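Local coordinates for vacuolar aminopeptidase 1 (Saccharomyces cerevisiae, PDB 5JH9), which removes amino acids, preferably neutral or hydrophobic ones, from the N terminus of peptides and is the major cargo of the yeast cytoplasm-to-vacuole targeting pathway, at residues Y183-T188 with A269-S274; K402-V407 with Y445-N450. The protein carries 1 engineered substitution. One frame throughout, in Å; residues are numbered along the deposited sequence.

Going from the N terminus, the chain follows strand 175-184 into the turn at 185-188. It then passes through strands 191-197 and 230-232 and helix 259-269 before residues 269-274 return to that turn, so interaction 1 closes a loop of 80 residues within the six-stranded antiparallel sheet region. Interaction 2 opens later: residues 402-407, between strands 382-390 and 412-415, are met again by residues 445-450 after helix 426-439, across 37 residues at what is, within this chain, an outermost strand of the nine-stranded mixed sheet. The two contacts follow in series, neither nested nor crossing, with centres about 53 Å apart on opposite sides of the chain's centre.

Interaction 1. Residues Y183-T188 with A269-S274; sequences YKKKGT and AGVEVS
The ring of Y183 is overlapped on one face by a single methyl of V271: CG1 sits 4.0 Å from the ring centroid, only 15° off the normal, a CH-pi contact displaced toward the CD2 rim. The two side chains cross at about a right angle. K185, two residues on, takes part with its CG lying in the plane of the tyrosine ring at the edge. Its chain turns about the CB-CG bond (chi2 -72°), which brings the ammonium group to the side of V271, with NZ 3.8 Å from CG1. The same NZ stands 3.6 Å from G270 O without bonding to it.

K186 works differently. Its chain is extended beyond CG, and the aliphatic CE passes 3.2 Å from the hydroxyl oxygen of S274. The polar ends meet on D247, which makes a salt bridge with K186 NZ and a hydrogen bond with S274 OG, so one carboxylate ties both sides together. E275 acts similarly on the backbone, binding the amide nitrogens of K186 and E272 through its two oxygens, and adds a long, weak ion pair with K185 NZ. The carboxylate of E272 stays farther off, OE2 being 6.1 Å from K185 NZ, and probably adds only a diffuse attraction.

A turn shapes one segment and a helix cap the other. Residues K185 to T188 form a type II turn, reinforced by T188 OG1 donating to K185 O at 2.7 Å, while G270, with positive phi, is the C-prime residue of the Schellman motif that ends helix 259-269. The contact therefore joins strand 175-184 and the turn that follows it to the linker from helix 259-269 into strand 276-285; Y183 also packs on strand 191-197, and V271 touches L276 at the start of strand 276-285.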
ATOM      1  N   TYR B 183     -11.886 -55.791  11.915  1.00 40.12           N
ATOM      2  CA  TYR B 183     -12.820 -56.717  11.269  1.00 41.34           C
ATOM      3  C   TYR B 183     -13.508 -57.650  12.262  1.00 42.96           C
ATOM      4  O   TYR B 183     -13.018 -57.860  13.374  1.00 43.23           O
ATOM      5  CB  TYR B 183     -12.113 -57.538  10.177  1.00 41.23           C
ATOM      6  CG  TYR B 183     -11.132 -58.565  10.694  1.00 41.77           C
ATOM      7  CD1 TYR B 183      -9.815 -58.214  10.992  1.00 41.39           C
ATOM      8  CD2 TYR B 183     -11.514 -59.895  10.879  1.00 43.26           C
ATOM      9  CE1 TYR B 183      -8.910 -59.156  11.467  1.00 42.36           C
ATOM     10  CE2 TYR B 183     -10.618 -60.839  11.353  1.00 44.23           C
ATOM     11  CZ  TYR B 183      -9.319 -60.465  11.644  1.00 43.88           C
ATOM     12  OH  TYR B 183      -8.436 -61.407  12.111  1.00 45.46           O
ATOM     13  N   LYS B 184     -14.643 -58.199  11.829  1.00 44.49           N
ATOM     14  CA  LYS B 184     -15.420 -59.166  12.603  1.00 46.36           C
ATOM     15  C   LYS B 184     -15.755 -60.343  11.703  1.00 47.76           C
ATOM     16  O   LYS B 184     -16.567 -60.207  10.788  1.00 48.11           O
ATOM     17  CB  LYS B 184     -16.709 -58.520  13.124  1.00 47.47           C
ATOM     18  CG  LYS B 184     -17.541 -59.415  14.037  1.00 49.24           C
ATOM     19  CD  LYS B 184     -18.962 -58.902  14.205  1.00 50.72           C
ATOM     20  CE  LYS B 184     -19.018 -57.656  15.066  1.00 50.89           C
ATOM     21  NZ  LYS B 184     -20.428 -57.276  15.364  1.00 52.90           N
ATOM     22  N   LYS B 185     -15.137 -61.497  11.968  1.00 49.16           N
ATOM     23  CA  LYS B 185     -15.402 -62.710  11.189  1.00 51.15           C
ATOM     24  C   LYS B 185     -16.874 -63.102  11.269  1.00 52.62           C
ATOM     25  O   LYS B 185     -17.496 -62.976  12.327  1.00 52.64           O
ATOM     26  CB  LYS B 185     -14.531 -63.891  11.652  1.00 52.74           C
ATOM     27  CG  LYS B 185     -13.094 -63.861  11.149  1.00 52.66           C
ATOM     28  CD  LYS B 185     -12.995 -64.181   9.662  1.00 53.70           C
ATOM     29  CE  LYS B 185     -11.552 -64.309   9.201  1.00 54.06           C
ATOM     30  NZ  LYS B 185     -11.441 -64.306   7.714  1.00 54.66           N
ATOM     31  N   LYS B 186     -17.415 -63.566  10.141  1.00 54.04           N
ATOM     32  CA  LYS B 186     -18.804 -64.020  10.060  1.00 56.22           C
ATOM     33  C   LYS B 186     -19.086 -65.119  11.082  1.00 57.57           C
ATOM     34  O   LYS B 186     -18.277 -66.031  11.259  1.00 57.88           O
ATOM     35  CB  LYS B 186     -19.122 -64.556   8.663  1.00 58.21           C
ATOM     36  CG  LYS B 186     -19.246 -63.487   7.597  1.00 57.89           C
ATOM     37  CD  LYS B 186     -19.832 -64.078   6.328  1.00 60.67           C
ATOM     38  CE  LYS B 186     -20.198 -63.006   5.318  1.00 60.84           C
ATOM     39  NZ  LYS B 186     -21.002 -63.545   4.186  1.00 64.28           N
ATOM     40  N   GLY B 187     -20.233 -65.017  11.747  1.00 58.53           N
ATOM     41  CA  GLY B 187     -20.615 -65.958  12.795  1.00 59.93           C
ATOM     42  C   GLY B 187     -19.800 -65.856  14.074  1.00 58.88           C
ATOM     43  O   GLY B 187     -19.647 -66.849  14.785  1.00 60.35           O
ATOM     44  N   THR B 188     -19.260 -64.668  14.353  1.00 57.00           N
ATOM     45  CA  THR B 188     -18.582 -64.375  15.623  1.00 56.23           C
ATOM     46  C   THR B 188     -18.952 -62.967  16.071  1.00 55.44           C
ATOM     47  O   THR B 188     -19.449 -62.164  15.275  1.00 54.75           O
ATOM     48  CB  THR B 188     -17.036 -64.456  15.517  1.00 55.21           C
ATOM     49  OG1 THR B 188     -16.524 -63.310  14.826  1.00 53.26           O
ATOM     50  CG2 THR B 188     -16.582 -65.723  14.796  1.00 56.47           C
ATOM     51  N   ALA B 269      -5.717 -58.185   3.745  1.00 42.03           N
ATOM     52  CA  ALA B 269      -5.953 -58.707   5.103  1.00 43.04           C
ATOM     53  C   ALA B 269      -6.416 -60.167   5.146  1.00 44.66           C
ATOM     54  O   ALA B 269      -6.353 -60.795   6.199  1.00 46.44           O
ATOM     55  CB  ALA B 269      -6.961 -57.830   5.832  1.00 41.79           C
ATOM     56  N   GLY B 270      -6.894 -60.694   4.020  1.00 44.56           N
ATOM     57  CA  GLY B 270      -7.422 -62.051   3.953  1.00 46.51           C
ATOM     58  C   GLY B 270      -8.776 -62.182   4.629  1.00 46.58           C
ATOM     59  O   GLY B 270      -9.038 -63.182   5.293  1.00 48.69           O
ATOM     60  N   VAL B 271      -9.627 -61.169   4.459  1.00 42.09           N
ATOM     61  CA  VAL B 271     -10.989 -61.171   5.004  1.00 42.31           C
ATOM     62  C   VAL B 271     -11.982 -60.727   3.926  1.00 42.31           C
ATOM     63  O   VAL B 271     -11.580 -60.322   2.833  1.00 42.06           O
ATOM     64  CB  VAL B 271     -11.123 -60.276   6.268  1.00 41.88           C
ATOM     65  CG1 VAL B 271     -10.130 -60.707   7.342  1.00 41.93           C
ATOM     66  CG2 VAL B 271     -10.952 -58.796   5.938  1.00 41.12           C
ATOM     67  N   GLU B 272     -13.271 -60.824   4.240  1.00 42.55           N
ATOM     68  CA  GLU B 272     -14.334 -60.409   3.322  1.00 42.54           C
ATOM     69  C   GLU B 272     -14.652 -58.940   3.558  1.00 41.45           C
ATOM     70  O   GLU B 272     -14.504 -58.438   4.676  1.00 40.77           O
ATOM     71  CB  GLU B 272     -15.609 -61.233   3.536  1.00 43.51           C
ATOM     72  CG  GLU B 272     -15.428 -62.747   3.539  1.00 44.65           C
ATOM     73  CD  GLU B 272     -14.887 -63.307   2.235  1.00 45.24           C
ATOM     74  OE1 GLU B 272     -15.118 -62.712   1.158  1.00 45.02           O
ATOM     75  OE2 GLU B 272     -14.234 -64.372   2.290  1.00 46.47           O
ATOM     76  N   VAL B 273     -15.112 -58.269   2.502  1.00 40.89           N
ATOM     77  CA  VAL B 273     -15.556 -56.874   2.579  1.00 40.11           C
ATOM     78  C   VAL B 273     -16.645 -56.711   3.653  1.00 40.13           C
ATOM     79  O   VAL B 273     -16.600 -55.763   4.438  1.00 39.69           O
ATOM     80  CB  VAL B 273     -16.062 -56.360   1.202  1.00 39.99           C
ATOM     81  CG1 VAL B 273     -16.792 -55.020   1.324  1.00 39.52           C
ATOM     82  CG2 VAL B 273     -14.907 -56.241   0.212  1.00 39.78           C
ATOM     83  N   SER B 274     -17.596 -57.648   3.690  1.00 40.60           N
ATOM     84  CA  SER B 274     -18.686 -57.654   4.682  1.00 40.86           C
ATOM     85  C   SER B 274     -18.198 -57.657   6.138  1.00 40.67           C
ATOM     86  O   SER B 274     -18.880 -57.138   7.026  1.00 40.60           O
ATOM     87  CB  SER B 274     -19.605 -58.863   4.459  1.00 41.63           C
ATOM     88  OG  SER B 274     -18.932 -60.086   4.705  1.00 42.09           O
TER

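Interaction 2. Residues K402-V407 with Y445-N450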
ATOM      1  N   LYS B 402      26.640 -20.734  15.235  1.00 28.82           N
ATOM      2  CA  LYS B 402      28.060 -21.093  15.268  1.00 29.70           C
ATOM      3  C   LYS B 402      28.424 -21.777  16.590  1.00 29.56           C
ATOM      4  O   LYS B 402      27.975 -21.353  17.669  1.00 29.37           O
ATOM      5  CB  LYS B 402      28.954 -19.865  15.050  1.00 30.78           C
ATOM      6  CG  LYS B 402      30.435 -20.218  14.936  1.00 31.99           C
ATOM      7  CD  LYS B 402      31.293 -19.064  14.447  1.00 33.26           C
ATOM      8  CE  LYS B 402      32.760 -19.472  14.419  1.00 34.43           C
ATOM      9  NZ  LYS B 402      33.657 -18.359  13.988  1.00 35.84           N
ATOM     10  N   ASN B 403      29.195 -22.859  16.476  1.00 29.67           N
ATOM     11  CA  ASN B 403      29.593 -23.717  17.603  1.00 29.52           C
ATOM     12  C   ASN B 403      28.470 -24.521  18.268  1.00 28.47           C
ATOM     13  O   ASN B 403      28.710 -25.159  19.294  1.00 28.52           O
ATOM     14  CB  ASN B 403      30.366 -22.925  18.676  1.00 30.30           C
ATOM     15  CG  ASN B 403      31.571 -22.195  18.115  1.00 31.36           C
ATOM     16  OD1 ASN B 403      32.343 -22.759  17.344  1.00 31.87           O
ATOM     17  ND2 ASN B 403      31.743 -20.937  18.509  1.00 31.84           N
ATOM     18  N   HIS B 404      27.271 -24.514  17.685  1.00 27.56           N
ATOM     19  CA  HIS B 404      26.114 -25.213  18.241  1.00 26.81           C
ATOM     20  C   HIS B 404      25.308 -25.882  17.147  1.00 26.26           C
ATOM     21  O   HIS B 404      24.077 -25.809  17.148  1.00 25.80           O
ATOM     22  CB  HIS B 404      25.188 -24.247  18.974  1.00 26.67           C
ATOM     23  CG  HIS B 404      25.814 -23.556  20.127  1.00 26.97           C
ATOM     24  ND1 HIS B 404      26.654 -22.478  19.979  1.00 27.42           N
ATOM     25  CD2 HIS B 404      25.685 -23.762  21.457  1.00 27.13           C
ATOM     26  CE1 HIS B 404      27.034 -22.060  21.171  1.00 27.83           C
ATOM     27  NE2 HIS B 404      26.453 -22.818  22.084  1.00 27.54           N
ATOM     28  N   PHE B 405      25.999 -26.528  16.215  1.00 26.25           N
ATOM     29  CA  PHE B 405      25.349 -27.414  15.262  1.00 25.96           C
ATOM     30  C   PHE B 405      26.148 -28.706  15.126  1.00 25.99           C
ATOM     31  O   PHE B 405      27.368 -28.695  15.305  1.00 26.33           O
ATOM     32  CB  PHE B 405      25.146 -26.739  13.901  1.00 26.17           C
ATOM     33  CG  PHE B 405      26.409 -26.224  13.257  1.00 26.78           C
ATOM     34  CD1 PHE B 405      27.289 -27.087  12.601  1.00 27.27           C
ATOM     35  CD2 PHE B 405      26.693 -24.862  13.251  1.00 27.10           C
ATOM     36  CE1 PHE B 405      28.437 -26.602  11.973  1.00 27.97           C
ATOM     37  CE2 PHE B 405      27.837 -24.373  12.630  1.00 27.83           C
ATOM     38  CZ  PHE B 405      28.714 -25.245  11.993  1.00 28.21           C
ATOM     39  N   PRO B 406      25.460 -29.820  14.814  1.00 25.71           N
ATOM     40  CA  PRO B 406      26.134 -31.075  14.544  1.00 25.96           C
ATOM     41  C   PRO B 406      26.389 -31.297  13.056  1.00 26.32           C
ATOM     42  O   PRO B 406      25.747 -30.661  12.200  1.00 26.33           O
ATOM     43  CB  PRO B 406      25.132 -32.093  15.055  1.00 25.63           C
ATOM     44  CG  PRO B 406      23.813 -31.491  14.697  1.00 25.34           C
ATOM     45  CD  PRO B 406      23.997 -30.003  14.815  1.00 25.38           C
ATOM     46  N   VAL B 407      27.314 -32.206  12.777  1.00 26.71           N
ATOM     47  CA  VAL B 407      27.649 -32.646  11.423  1.00 27.32           C
ATOM     48  C   VAL B 407      27.524 -34.179  11.356  1.00 27.36           C
ATOM     49  O   VAL B 407      27.431 -34.825  12.406  1.00 27.25           O
ATOM     50  CB  VAL B 407      29.055 -32.159  10.997  1.00 27.98           C
ATOM     51  CG1 VAL B 407      29.080 -30.646  10.892  1.00 28.04           C
ATOM     52  CG2 VAL B 407      30.136 -32.626  11.952  1.00 28.38           C
ATOM     53  N   TYR B 445      26.637 -30.483  19.786  1.00 27.59           N
ATOM     54  CA  TYR B 445      25.647 -29.554  20.316  1.00 27.08           C
ATOM     55  C   TYR B 445      24.696 -29.067  19.234  1.00 26.96           C
ATOM     56  O   TYR B 445      25.089 -28.880  18.075  1.00 27.12           O
ATOM     57  CB  TYR B 445      26.335 -28.327  20.922  1.00 27.32           C
ATOM     58  CG  TYR B 445      27.074 -28.498  22.238  1.00 28.04           C
ATOM     59  CD1 TYR B 445      26.985 -29.665  23.013  1.00 28.35           C
ATOM     60  CD2 TYR B 445      27.836 -27.444  22.738  1.00 29.06           C
ATOM     61  CE1 TYR B 445      27.666 -29.775  24.221  1.00 29.45           C
ATOM     62  CE2 TYR B 445      28.510 -27.545  23.943  1.00 30.44           C
ATOM     63  CZ  TYR B 445      28.423 -28.709  24.681  1.00 30.62           C
ATOM     64  OH  TYR B 445      29.095 -28.782  25.875  1.00 32.62           O
ATOM     65  N   PHE B 446      23.435 -28.881  19.625  1.00 26.92           N
ATOM     66  CA  PHE B 446      22.512 -28.062  18.868  1.00 26.96           C
ATOM     67  C   PHE B 446      21.784 -27.086  19.799  1.00 26.83           C
ATOM     68  O   PHE B 446      21.221 -27.496  20.824  1.00 27.26           O
ATOM     69  CB  PHE B 446      21.495 -28.896  18.087  1.00 27.94           C
ATOM     70  CG  PHE B 446      20.510 -28.050  17.330  1.00 28.44           C
ATOM     71  CD1 PHE B 446      20.844 -27.520  16.088  1.00 28.78           C
ATOM     72  CD2 PHE B 446      19.271 -27.736  17.882  1.00 28.98           C
ATOM     73  CE1 PHE B 446      19.949 -26.707  15.397  1.00 29.49           C
ATOM     74  CE2 PHE B 446      18.378 -26.918  17.201  1.00 29.63           C
ATOM     75  CZ  PHE B 446      18.715 -26.407  15.951  1.00 29.78           C
ATOM     76  N   GLN B 447      21.809 -25.806  19.428  1.00 26.39           N
ATOM     77  CA  GLN B 447      20.980 -24.769  20.048  1.00 26.62           C
ATOM     78  C   GLN B 447      20.593 -23.778  18.941  1.00 26.63           C
ATOM     79  O   GLN B 447      21.355 -23.591  17.999  1.00 26.53           O
ATOM     80  CB  GLN B 447      21.731 -24.082  21.192  1.00 26.62           C
ATOM     81  CG  GLN B 447      21.008 -22.895  21.831  1.00 27.09           C
ATOM     82  CD  GLN B 447      21.562 -22.492  23.197  1.00 28.08           C
ATOM     83  OE1 GLN B 447      22.095 -23.314  23.929  1.00 28.44           O
ATOM     84  NE2 GLN B 447      21.421 -21.215  23.544  1.00 28.68           N
ATOM     85  N   ILE B 448      19.411 -23.174  19.040  1.00 27.28           N
ATOM     86  CA  ILE B 448      18.977 -22.188  18.027  1.00 27.68           C
ATOM     87  C   ILE B 448      19.715 -20.861  18.170  1.00 27.23           C
ATOM     88  O   ILE B 448      20.238 -20.554  19.232  1.00 27.27           O
ATOM     89  CB  ILE B 448      17.447 -21.935  18.030  1.00 28.78           C
ATOM     90  CG1 ILE B 448      16.942 -21.357  19.369  1.00 29.27           C
ATOM     91  CG2 ILE B 448      16.710 -23.228  17.692  1.00 30.07           C
ATOM     92  CD1 ILE B 448      15.597 -20.660  19.254  1.00 30.50           C
ATOM     93  N   LYS B 449      19.763 -20.088  17.089  1.00 27.55           N
ATOM     94  CA  LYS B 449      20.213 -18.698  17.163  1.00 27.59           C
ATOM     95  C   LYS B 449      19.184 -17.882  17.949  1.00 27.65           C
ATOM     96  O   LYS B 449      17.997 -18.213  17.952  1.00 27.78           O
ATOM     97  CB  LYS B 449      20.410 -18.109  15.763  1.00 28.31           C
ATOM     98  CG  LYS B 449      21.516 -18.780  14.956  1.00 29.15           C
ATOM     99  CD  LYS B 449      21.621 -18.205  13.546  1.00 30.68           C
ATOM    100  CE  LYS B 449      22.180 -16.793  13.544  1.00 31.27           C
ATOM    101  NZ  LYS B 449      22.645 -16.366  12.197  1.00 33.43           N
ATOM    102  N   ASN B 450      19.636 -16.817  18.612  1.00 27.97           N
ATOM    103  CA  ASN B 450      18.736 -15.958  19.407  1.00 28.50           C
ATOM    104  C   ASN B 450      17.596 -15.329  18.588  1.00 28.85           C
ATOM    105  O   ASN B 450      16.532 -15.055  19.133  1.00 29.45           O
ATOM    106  CB  ASN B 450      19.509 -14.836  20.119  1.00 29.14           C
ATOM    107  CG  ASN B 450      20.532 -15.349  21.128  1.00 29.63           C
ATOM    108  OD1 ASN B 450      20.521 -16.511  21.523  1.00 29.37           O
ATOM    109  ND2 ASN B 450      21.426 -14.467  21.546  1.00 30.66           N
TER
HETATM  110  O   HOH W   1      22.260 -24.287  15.330  1.00 26.59           O
HETATM  111  O   HOH W   2      28.443 -29.490  17.908  1.00 27.48           O
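The F446 ring meets P406 at its edge, where the proline CD lies near the ring plane, 4.2 Å from CD1. Elsewhere this ring packs on the ring of H390. The imidazole of H404 also has a partner in its plane, K402 O, which accepts a bond from ND1 at 2.9 Å. Q447 CB and Y445 CD2 approach this imidazole obliquely, Q447 CB standing 4.0 Å from H404 CD2. H404 and Q447 lie side by side and point the same way, their ring and amide planes turned 55° apart; CG of Q447 is trans to its own nitrogen (chi1 175°), and the chain continues extended alongside the histidine.

The backbone grip centres on H404 O. This oxygen accepts a bond from the backbone Q447 N at 3.2 Å (157° at the hydrogen), with a CA-H contact from F446 added, and a bond donated by water 1, which bridges on to Q447 O. A second water joins F405 O to Y445 N, 2.8 Å from the latter. F405 N is 3.1 Å from Y445 O, but the angle is too poor for a bond.

H404 NE2 is hydrogen-bonded to the backbone nitrogen of V145 in a neighbouring subunit. With the imidazole cut back to an alanine, K402 O and the V145 amide of the neighbouring subunit would probably lose their mate, and a gap would open beside Q447 and Y445.

Residues 445-446 lie on strand 443-446, at the edge of the mixed sheet within this chain; the sheet also carries zinc ligands. The side chain of F446 is about 11 Å from a bound zinc ion, and H390 probably binds substrate. F213 of a further subunit packs on F446, consistent with M18 dodecamers, in which a neighbouring subunit reaches into the active site.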